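Local coordinates for protein acetyltransferase (Agrobacterium tumefaciens, PDB 2FSR) that probably transfers the acetyl group of acetyl-coenzyme A to an acceptor, as a member of the GNAT acetyltransferase family, at residues A[47-51]-A[117-121]; A[83-89]-A[101-107]; A[110-115]-A[146-152]. One frame throughout, in Å; residues are numbered along the deposited sequence.

Interaction 1 of 3, residues A[47-51]-A[117-121]; sequences AYRDF and WLLYE
The first helix of the GNAT fold, 45-53, lays Tyr48 and Phe51 on Leu118 and Tyr120, where strand 114-119 runs out at the edge of the five-stranded sheet. The two axes pass 10.8 Å apart with the helix nearly square to the strand, at 94°, and side chains span the distance. Phe51 makes most of the bridge. Leu118 sits over one face of its ring, off centre, with CD1 4.2 Å from the ring centroid; the other branch, CD2, comes to 3.8 Å from Phe51 CE2. Leu118 can present both methyls because its CG stands between the backbone N and the carbonyl carbon (chi1 62°), which aims the fork at the helix. Tyr120 comes at Phe51 from another direction: its CE1 lies 3.7 Å from Phe51 CB, and the two rings, planes 51° apart, meet aslant. The Tyr120 ring reaches across the helix, its CE2 4.0 Å from Ala47 CB. Its hydroxyl ends at Tyr48, in the plane of that ring and at its edge, with Tyr120 OH 3.5 Å from Tyr48 CB and 3.3 Å from Tyr48 CA. The Tyr48 ring turns on toward helix 66-83, where it meets Phe73, so it ties the two helices on this side of the sheet together. The Tyr120 hydroxyl also comes near Tyr48 N, but at an angle too poor for bonding. Shape and apolar burial, rather than directed polar bonds, therefore hold helix 45-53 on the strand end.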
loop_
_atom_site.group_PDB
_atom_site.type_symbol
_atom_site.label_atom_id
_atom_site.label_comp_id
_atom_site.label_asym_id
_atom_site.label_seq_id
_atom_site.Cartn_x
_atom_site.Cartn_y
_atom_site.Cartn_z
ATOM N N ALA A 47 11.518 2.217 11.774
ATOM C CA ALA A 47 10.384 3.163 11.880
ATOM C C ALA A 47 9.081 2.412 11.622
ATOM O O ALA A 47 8.036 2.704 12.237
ATOM C CB ALA A 47 10.553 4.305 10.909
ATOM N N TYR A 48 9.135 1.431 10.716
ATOM C CA TYR A 48 7.956 0.610 10.425
ATOM C C TYR A 48 7.516 -0.159 11.662
ATOM O O TYR A 48 6.317 -0.207 11.969
ATOM C CB TYR A 48 8.275 -0.339 9.257
ATOM C CG TYR A 48 7.149 -1.245 8.800
ATOM C CD1 TYR A 48 6.170 -0.784 7.914
ATOM C CD2 TYR A 48 7.071 -2.550 9.246
ATOM C CE1 TYR A 48 5.151 -1.626 7.495
ATOM C CE2 TYR A 48 6.055 -3.404 8.831
ATOM C CZ TYR A 48 5.097 -2.928 7.963
ATOM O OH TYR A 48 4.093 -3.779 7.543
ATOM N N ARG A 49 8.478 -0.746 12.376
ATOM C CA ARG A 49 8.188 -1.540 13.563
ATOM C C ARG A 49 7.656 -0.626 14.670
ATOM O O ARG A 49 6.705 -0.982 15.364
ATOM C CB ARG A 49 9.453 -2.286 14.017
ATOM C CG ARG A 49 9.349 -3.023 15.329
ATOM C CD ARG A 49 8.215 -4.043 15.373
ATOM N NE ARG A 49 8.061 -4.555 16.742
ATOM C CZ ARG A 49 6.911 -4.929 17.301
ATOM N NH1 ARG A 49 5.766 -4.881 16.610
ATOM N NH2 ARG A 49 6.884 -5.351 18.566
ATOM N N ASP A 50 8.273 0.545 14.838
ATOM C CA ASP A 50 7.771 1.546 15.793
ATOM C C ASP A 50 6.279 1.802 15.550
ATOM O O ASP A 50 5.467 1.749 16.486
ATOM C CB ASP A 50 8.540 2.876 15.681
ATOM C CG ASP A 50 9.956 2.815 16.258
ATOM O OD1 ASP A 50 10.327 1.823 16.926
ATOM O OD2 ASP A 50 10.706 3.798 16.037
ATOM N N PHE A 51 5.918 2.012 14.289
ATOM C CA PHE A 51 4.520 2.260 13.943
ATOM C C PHE A 51 3.652 1.038 14.276
ATOM O O PHE A 51 2.608 1.150 14.931
ATOM C CB PHE A 51 4.386 2.602 12.449
ATOM C CG PHE A 51 2.953 2.659 11.964
ATOM C CD1 PHE A 51 2.200 3.803 12.152
ATOM C CD2 PHE A 51 2.369 1.571 11.335
ATOM C CE1 PHE A 51 0.860 3.862 11.709
ATOM C CE2 PHE A 51 1.034 1.623 10.889
ATOM C CZ PHE A 51 0.291 2.772 11.082
ATOM N N TRP A 117 -2.633 1.642 2.767
ATOM C CA TRP A 117 -1.689 2.744 3.027
ATOM C C TRP A 117 -1.585 2.991 4.516
ATOM O O TRP A 117 -2.480 2.640 5.284
ATOM C CB TRP A 117 -2.125 4.063 2.341
ATOM C CG TRP A 117 -3.546 4.431 2.670
ATOM C CD1 TRP A 117 -3.991 5.151 3.749
ATOM C CD2 TRP A 117 -4.711 4.064 1.929
ATOM N NE1 TRP A 117 -5.364 5.235 3.731
ATOM C CE2 TRP A 117 -5.832 4.587 2.617
ATOM C CE3 TRP A 117 -4.919 3.335 0.753
ATOM C CZ2 TRP A 117 -7.141 4.396 2.168
ATOM C CZ3 TRP A 117 -6.216 3.156 0.305
ATOM C CH2 TRP A 117 -7.310 3.675 1.012
ATOM N N LEU A 118 -0.477 3.609 4.904
ATOM C CA LEU A 118 -0.292 4.053 6.275
ATOM C C LEU A 118 0.677 5.233 6.264
ATOM O O LEU A 118 1.559 5.330 5.406
ATOM C CB LEU A 118 0.239 2.922 7.165
ATOM C CG LEU A 118 1.618 2.344 6.816
ATOM C CD1 LEU A 118 2.749 3.103 7.541
ATOM C CD2 LEU A 118 1.671 0.859 7.179
ATOM N N LEU A 119 0.492 6.138 7.228
ATOM C CA LEU A 119 1.397 7.265 7.448
ATOM C C LEU A 119 1.896 7.259 8.871
ATOM O O LEU A 119 1.136 6.967 9.809
ATOM C CB LEU A 119 0.702 8.607 7.167
ATOM C CG LEU A 119 0.330 8.902 5.715
ATOM C CD1 LEU A 119 -0.374 10.266 5.628
ATOM C CD2 LEU A 119 1.544 8.883 4.779
ATOM N N TYR A 120 3.177 7.579 9.031
ATOM C CA TYR A 120 3.773 7.685 10.343
ATOM C C TYR A 120 3.303 8.969 11.013
ATOM O O TYR A 120 2.823 9.891 10.361
ATOM C CB TYR A 120 5.294 7.689 10.228
ATOM C CG TYR A 120 5.854 6.399 9.637
ATOM C CD1 TYR A 120 5.215 5.171 9.852
ATOM C CD2 TYR A 120 7.021 6.409 8.903
ATOM C CE1 TYR A 120 5.742 3.978 9.319
ATOM C CE2 TYR A 120 7.566 5.224 8.368
ATOM C CZ TYR A 120 6.904 4.025 8.572
ATOM O OH TYR A 120 7.448 2.863 8.046
ATOM N N GLU A 121 3.484 9.007 12.323
ATOM C CA GLU A 121 2.988 10.091 13.139
ATOM C C GLU A 121 3.554 11.440 12.703
ATOM O O GLU A 121 4.765 11.589 12.497
ATOM C CB GLU A 121 3.348 9.826 14.590
ATOM C CG GLU A 121 2.639 10.736 15.538
ATOM C CD GLU A 121 2.950 10.375 16.956
ATOM O OE1 GLU A 121 4.145 10.418 17.347
ATOM O OE2 GLU A 121 1.985 10.060 17.673
#

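Interaction 2 of 3, residues A[83-89]-A[101-107]; sequences FGHGALM and QIGINHG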
loop_
_atom_site.group_PDB
_atom_site.type_symbol
_atom_site.label_atom_id
_atom_site.label_comp_id
_atom_site.label_asym_id
_atom_site.label_seq_id
_atom_site.Cartn_x
_atom_site.Cartn_y
_atom_site.Cartn_z
ATOM N N PHE A 83 3.888 -11.342 -7.691
ATOM C CA PHE A 83 2.686 -10.844 -8.384
ATOM C C PHE A 83 2.904 -9.677 -9.315
ATOM O O PHE A 83 1.999 -9.350 -10.101
ATOM C CB PHE A 83 1.609 -10.420 -7.379
ATOM C CG PHE A 83 1.259 -11.475 -6.395
ATOM C CD1 PHE A 83 0.636 -12.651 -6.807
ATOM C CD2 PHE A 83 1.552 -11.289 -5.050
ATOM C CE1 PHE A 83 0.336 -13.644 -5.878
ATOM C CE2 PHE A 83 1.258 -12.260 -4.113
ATOM C CZ PHE A 83 0.649 -13.448 -4.530
ATOM N N GLY A 84 4.057 -9.024 -9.231
ATOM C CA GLY A 84 4.334 -7.841 -10.064
ATOM C C GLY A 84 3.756 -6.542 -9.509
ATOM O O GLY A 84 3.722 -5.523 -10.194
ATOM N N HIS A 85 3.332 -6.611 -8.254
ATOM C CA HIS A 85 2.896 -5.450 -7.467
ATOM C C HIS A 85 3.223 -5.729 -6.003
ATOM O O HIS A 85 3.524 -6.881 -5.631
ATOM C CB HIS A 85 1.387 -5.190 -7.639
ATOM C CG HIS A 85 0.521 -6.328 -7.173
ATOM N ND1 HIS A 85 0.420 -6.701 -5.849
ATOM C CD2 HIS A 85 -0.245 -7.209 -7.868
ATOM C CE1 HIS A 85 -0.402 -7.737 -5.743
ATOM N NE2 HIS A 85 -0.814 -8.068 -6.957
ATOM N N GLY A 86 3.202 -4.681 -5.170
ATOM C CA GLY A 86 3.604 -4.821 -3.772
ATOM C C GLY A 86 3.654 -3.464 -3.110
ATOM O O GLY A 86 3.002 -2.524 -3.579
ATOM N N ALA A 87 4.401 -3.363 -2.012
ATOM C CA ALA A 87 4.470 -2.104 -1.261
ATOM C C ALA A 87 5.618 -1.240 -1.733
ATOM O O ALA A 87 6.647 -1.750 -2.224
ATOM C CB ALA A 87 4.645 -2.389 0.218
ATOM N N LEU A 88 5.435 0.066 -1.558
ATOM C CA LEU A 88 6.505 1.037 -1.755
ATOM C C LEU A 88 6.502 1.952 -0.534
ATOM O O LEU A 88 5.431 2.259 0.031
ATOM C CB LEU A 88 6.253 1.863 -3.019
ATOM C CG LEU A 88 6.230 1.071 -4.338
ATOM C CD1 LEU A 88 5.652 1.897 -5.491
ATOM C CD2 LEU A 88 7.618 0.542 -4.669
HETATM N N MSE A 89 7.696 2.344 -0.091
HETATM C CA MSE A 89 7.788 3.312 0.990
HETATM C C MSE A 89 7.553 4.694 0.417
HETATM O O MSE A 89 7.964 4.976 -0.707
HETATM C CB MSE A 89 9.154 3.241 1.669
HETATM C CG MSE A 89 9.520 1.884 2.308
HETATM SE SE MSE A 89 8.159 1.063 3.424
HETATM C CE MSE A 89 8.086 2.399 4.845
ATOM N N GLN A 101 3.826 4.272 3.915
ATOM C CA GLN A 101 3.892 3.166 2.966
ATOM C C GLN A 101 2.573 3.076 2.218
ATOM O O GLN A 101 1.497 3.345 2.780
ATOM C CB GLN A 101 4.171 1.867 3.715
ATOM C CG GLN A 101 4.389 0.654 2.804
ATOM C CD GLN A 101 4.239 -0.642 3.565
ATOM O OE1 GLN A 101 3.143 -0.968 4.009
ATOM N NE2 GLN A 101 5.351 -1.375 3.749
ATOM N N ILE A 102 2.681 2.678 0.951
ATOM C CA ILE A 102 1.533 2.390 0.094
ATOM C C ILE A 102 1.768 1.029 -0.560
ATOM O O ILE A 102 2.912 0.685 -0.854
ATOM C CB ILE A 102 1.356 3.500 -0.997
ATOM C CG1 ILE A 102 0.058 3.307 -1.793
ATOM C CG2 ILE A 102 2.565 3.558 -1.939
ATOM C CD1 ILE A 102 -1.202 3.601 -1.051
ATOM N N GLY A 103 0.711 0.241 -0.761
ATOM C CA GLY A 103 0.927 -1.069 -1.400
ATOM C C GLY A 103 -0.289 -1.721 -2.002
ATOM O O GLY A 103 -1.425 -1.381 -1.679
ATOM N N ILE A 104 -0.026 -2.656 -2.910
ATOM C CA ILE A 104 -1.061 -3.560 -3.359
ATOM C C ILE A 104 -0.660 -4.981 -2.964
ATOM O O ILE A 104 0.460 -5.422 -3.237
ATOM C CB ILE A 104 -1.309 -3.452 -4.868
ATOM C CG1 ILE A 104 -1.812 -2.050 -5.223
ATOM C CG2 ILE A 104 -2.313 -4.505 -5.345
ATOM C CD1 ILE A 104 -1.694 -1.733 -6.714
ATOM N N ASN A 105 -1.607 -5.641 -2.318
ATOM C CA ASN A 105 -1.408 -6.928 -1.643
ATOM C C ASN A 105 -2.155 -8.038 -2.340
ATOM O O ASN A 105 -3.313 -7.854 -2.745
ATOM C CB ASN A 105 -1.988 -6.814 -0.244
ATOM C CG ASN A 105 -1.316 -5.723 0.562
ATOM O OD1 ASN A 105 -0.162 -5.874 0.966
ATOM N ND2 ASN A 105 -2.000 -4.604 0.754
ATOM N N HIS A 106 -1.554 -9.221 -2.429
ATOM C CA HIS A 106 -2.345 -10.389 -2.832
ATOM C C HIS A 106 -1.791 -11.620 -2.116
ATOM O O HIS A 106 -1.095 -11.481 -1.098
ATOM C CB HIS A 106 -2.354 -10.550 -4.358
ATOM C CG HIS A 106 -3.545 -11.301 -4.894
ATOM N ND1 HIS A 106 -3.622 -11.714 -6.207
ATOM C CD2 HIS A 106 -4.691 -11.722 -4.297
ATOM C CE1 HIS A 106 -4.767 -12.347 -6.398
ATOM N NE2 HIS A 106 -5.428 -12.379 -5.255
ATOM N N GLY A 107 -2.092 -12.798 -2.645
ATOM C CA GLY A 107 -1.691 -14.031 -1.988
ATOM C C GLY A 107 -2.794 -14.574 -1.090
ATOM O O GLY A 107 -3.909 -14.043 -1.066
#
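From Ala87 to Met89 the chain runs antiparallel to Gln101-Gly103, the strand axes 4.5 Å apart. Leu88 and Ile102 form the hydrogen-bonded pair, with Leu88 N to Ile102 O at 2.7 Å and Ile102 N to Leu88 O at 2.9 Å, both nearly straight. Next to them Ala87 faces Gly103 as a non-hydrogen-bonded pair, and the backbones draw in to 3.7 Å between Ala87 CA and Gly103 CA, an approach eased by the glycine's lack of a side chain. Ile104 N still donates to Gly86 O, but beyond this the regular pairing stops. A side chain takes over: His85 ND1 donates to Ile104 O over 2.9 Å, a bent bond (139°) that arrives from above the carbonyl plane. This is the open end of 87-92/97-105, the antiparallel hairpin formed by the second and third strands of the GNAT fold, reached from helix 66-83 through a short turn with Gly84 at positive phi. The His85 ring is sandwiched between Ile104 CG2 on one face, 3.8 Å from the ring centroid, and Phe83 CB on the opposite one; its NE2 turns to Lys113. His106 CB stands over the centre of the Phe83 ring, 4.0 Å from its centroid, while the His106 ring slants past it and takes its own bond from Lys113 at ND1. At the far end Gln101, CG anti to the backbone N (chi1 -175°), extends along the face it shares with Met89 and Ala87; its NE2 lies 3.7 Å from SE of Met89, a selenomethionine, and beside Ala87 CB, and is hydrogen-bonded to Asp76.

Interaction 3 of 3, residues A[110-115]-A[146-152]; sequences FPEKEL and LPTLVSY
Main-chain bonds join Val150 to both neighbours of Glu114: Val150 N donates to Lys113 O (3.1 Å), and Leu115 N to Val150 O (2.7 Å). One residue bonded in this way to the residues before and after its partner is the parallel pattern, yet it amounts to a single bridge. Side chains continue where the backbones part. Glu114 OE2, through its anti lone pair, accepts Tyr152 N at 2.8 Å and so takes the place of a backbone carbonyl; a sharp bend at chi2 (-104°) swings the carboxylate there, nearly parallel to the Tyr152 ring, with OE1 left for Asn105. Ser151 OG donates to Leu115 O over 2.7 Å and is also bonded to Tyr187. The strands concerned, 114-119 and 149-153, are the pair that splays apart in GNAT proteins, and in relatives the pantetheine arm of acetyl-coenzyme A enters the resulting V; the bridge here lies where they are still joined. A second polar group gathers at the Tyr152 hydroxyl. It accepts Glu112 N at 3.1 Å, along a bent line (140°), and gives its proton to a water, which in turn donates to Glu112 OE1; Arg186 forms a salt bridge with the same carboxylate oxygen. Apolar contacts fill in the rest. Phe110 CD1 meets the edge of the Tyr152 ring, 3.9 Å from CE2, and Pro111 CD lies 3.9 Å from Tyr152 CZ. Lys113 packs its chain on Leu146, CD to CD2 3.8 Å, its amine held by the histidines of interaction 2, while Leu149 rests its CG against Leu115 CB.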
loop_
_atom_site.group_PDB
_atom_site.type_symbol
_atom_site.label_atom_id
_atom_site.label_comp_id
_atom_site.label_asym_id
_atom_site.label_seq_id
_atom_site.Cartn_x
_atom_site.Cartn_y
_atom_site.Cartn_z
ATOM N N PHE A 110 -5.398 -12.482 1.130
ATOM C CA PHE A 110 -6.202 -11.407 0.502
ATOM C C PHE A 110 -7.121 -11.969 -0.574
ATOM O O PHE A 110 -6.647 -12.394 -1.631
ATOM C CB PHE A 110 -5.271 -10.361 -0.113
ATOM C CG PHE A 110 -4.512 -9.578 0.900
ATOM C CD1 PHE A 110 -4.989 -8.349 1.359
ATOM C CD2 PHE A 110 -3.318 -10.079 1.432
ATOM C CE1 PHE A 110 -4.288 -7.634 2.339
ATOM C CE2 PHE A 110 -2.616 -9.363 2.419
ATOM C CZ PHE A 110 -3.092 -8.143 2.855
ATOM N N PRO A 111 -8.444 -11.989 -0.311
ATOM C CA PRO A 111 -9.354 -12.574 -1.328
ATOM C C PRO A 111 -9.327 -11.901 -2.703
ATOM O O PRO A 111 -9.596 -12.560 -3.707
ATOM C CB PRO A 111 -10.739 -12.433 -0.679
ATOM C CG PRO A 111 -10.457 -12.365 0.795
ATOM C CD PRO A 111 -9.152 -11.642 0.934
ATOM N N GLU A 112 -9.024 -10.598 -2.741
ATOM C CA GLU A 112 -8.813 -9.861 -3.971
ATOM C C GLU A 112 -7.591 -8.958 -3.803
ATOM O O GLU A 112 -7.192 -8.677 -2.657
ATOM C CB GLU A 112 -10.054 -9.011 -4.274
ATOM C CG GLU A 112 -11.290 -9.871 -4.620
ATOM C CD GLU A 112 -12.478 -9.034 -5.085
ATOM O OE1 GLU A 112 -13.270 -8.613 -4.216
ATOM O OE2 GLU A 112 -12.576 -8.780 -6.306
ATOM N N LYS A 113 -7.019 -8.518 -4.927
ATOM C CA LYS A 113 -5.872 -7.572 -4.900
ATOM C C LYS A 113 -6.295 -6.300 -4.191
ATOM O O LYS A 113 -7.322 -5.715 -4.518
ATOM C CB LYS A 113 -5.317 -7.302 -6.296
ATOM C CG LYS A 113 -4.685 -8.534 -6.947
ATOM C CD LYS A 113 -4.057 -8.191 -8.286
ATOM C CE LYS A 113 -3.491 -9.422 -8.979
ATOM N NZ LYS A 113 -2.334 -10.045 -8.260
ATOM N N GLU A 114 -5.505 -5.882 -3.214
ATOM C CA GLU A 114 -5.937 -4.905 -2.202
ATOM C C GLU A 114 -4.945 -3.761 -2.044
ATOM O O GLU A 114 -3.745 -3.992 -1.847
ATOM C CB GLU A 114 -6.164 -5.594 -0.845
ATOM C CG GLU A 114 -6.974 -4.746 0.146
ATOM C CD GLU A 114 -6.163 -4.121 1.226
ATOM O OE1 GLU A 114 -4.910 -4.262 1.212
ATOM O OE2 GLU A 114 -6.794 -3.536 2.130
ATOM N N LEU A 115 -5.456 -2.537 -2.121
ATOM C CA LEU A 115 -4.674 -1.316 -1.951
ATOM C C LEU A 115 -4.734 -0.862 -0.491
ATOM O O LEU A 115 -5.821 -0.701 0.075
ATOM C CB LEU A 115 -5.249 -0.213 -2.864
ATOM C CG LEU A 115 -4.568 1.166 -2.910
ATOM C CD1 LEU A 115 -3.202 1.081 -3.553
ATOM C CD2 LEU A 115 -5.440 2.175 -3.672
ATOM N N LEU A 146 -5.120 -4.274 -14.266
ATOM C CA LEU A 146 -5.961 -4.975 -13.297
ATOM C C LEU A 146 -7.426 -4.662 -13.585
ATOM O O LEU A 146 -7.759 -3.497 -13.842
ATOM C CB LEU A 146 -5.622 -4.592 -11.859
ATOM C CG LEU A 146 -4.230 -4.854 -11.290
ATOM C CD1 LEU A 146 -4.246 -4.562 -9.789
ATOM C CD2 LEU A 146 -3.750 -6.271 -11.550
ATOM N N PRO A 147 -8.281 -5.703 -13.591
ATOM C CA PRO A 147 -9.724 -5.557 -13.796
ATOM C C PRO A 147 -10.478 -4.923 -12.622
ATOM O O PRO A 147 -11.582 -4.412 -12.821
ATOM C CB PRO A 147 -10.200 -6.991 -14.037
ATOM C CG PRO A 147 -9.180 -7.864 -13.396
ATOM C CD PRO A 147 -7.872 -7.114 -13.478
ATOM N N THR A 148 -9.893 -4.958 -11.424
ATOM C CA THR A 148 -10.490 -4.338 -10.235
ATOM C C THR A 148 -9.423 -4.195 -9.161
ATOM O O THR A 148 -8.322 -4.726 -9.301
ATOM C CB THR A 148 -11.716 -5.153 -9.682
ATOM O OG1 THR A 148 -12.417 -4.375 -8.695
ATOM C CG2 THR A 148 -11.289 -6.481 -9.058
ATOM N N LEU A 149 -9.773 -3.500 -8.088
ATOM C CA LEU A 149 -8.888 -3.316 -6.940
ATOM C C LEU A 149 -9.786 -2.981 -5.742
ATOM O O LEU A 149 -10.835 -2.331 -5.912
ATOM C CB LEU A 149 -7.935 -2.164 -7.241
ATOM C CG LEU A 149 -6.699 -1.938 -6.402
ATOM C CD1 LEU A 149 -5.746 -3.164 -6.343
ATOM C CD2 LEU A 149 -5.973 -0.715 -6.987
ATOM N N VAL A 150 -9.420 -3.447 -4.545
ATOM C CA VAL A 150 -10.234 -3.192 -3.338
ATOM C C VAL A 150 -9.378 -2.629 -2.211
ATOM O O VAL A 150 -8.165 -2.660 -2.286
ATOM C CB VAL A 150 -10.984 -4.447 -2.822
ATOM C CG1 VAL A 150 -11.917 -5.011 -3.895
ATOM C CG2 VAL A 150 -9.992 -5.507 -2.387
ATOM N N SER A 151 -10.030 -2.111 -1.177
ATOM C CA SER A 151 -9.376 -1.867 0.115
ATOM C C SER A 151 -10.234 -2.448 1.229
ATOM O O SER A 151 -11.451 -2.217 1.261
ATOM C CB SER A 151 -9.190 -0.366 0.354
ATOM O OG SER A 151 -8.274 0.223 -0.531
ATOM N N TYR A 152 -9.615 -3.194 2.154
ATOM C CA TYR A 152 -10.312 -3.705 3.352
ATOM C C TYR A 152 -10.149 -2.674 4.457
ATOM O O TYR A 152 -9.017 -2.322 4.813
ATOM C CB TYR A 152 -9.767 -5.085 3.792
ATOM C CG TYR A 152 -9.851 -6.093 2.656
ATOM C CD1 TYR A 152 -11.071 -6.370 2.046
ATOM C CD2 TYR A 152 -8.717 -6.747 2.179
ATOM C CE1 TYR A 152 -11.156 -7.273 0.986
ATOM C CE2 TYR A 152 -8.799 -7.658 1.122
ATOM C CZ TYR A 152 -10.017 -7.906 0.529
ATOM O OH TYR A 152 -10.123 -8.781 -0.520
HETATM O O HOH W 1 -12.437 -8.543 -1.697
#

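How the interactions relate
Interaction 2 lies nearest the centre of the chain and is the buried one; interactions 1 and 3 are partly buried and sit on opposite sides of that centre. Strand 114-119 connects all three: its C-terminal end takes helix 45-53 in interaction 1, its N-terminal end meets strand 149-153 in interaction 3, and along its length it pairs with strand 97-105 of interaction 2. Leu118 N to Gln101 O and Asn105 N to Glu114 O are probable bonds of that pairing. The chemistry follows the place: helix on sheet is apolar, the hairpin is held mostly by backbone bonds plus one from a histidine, and the joint between the two sheets mixes backbone, carboxylate, hydroxyl and water.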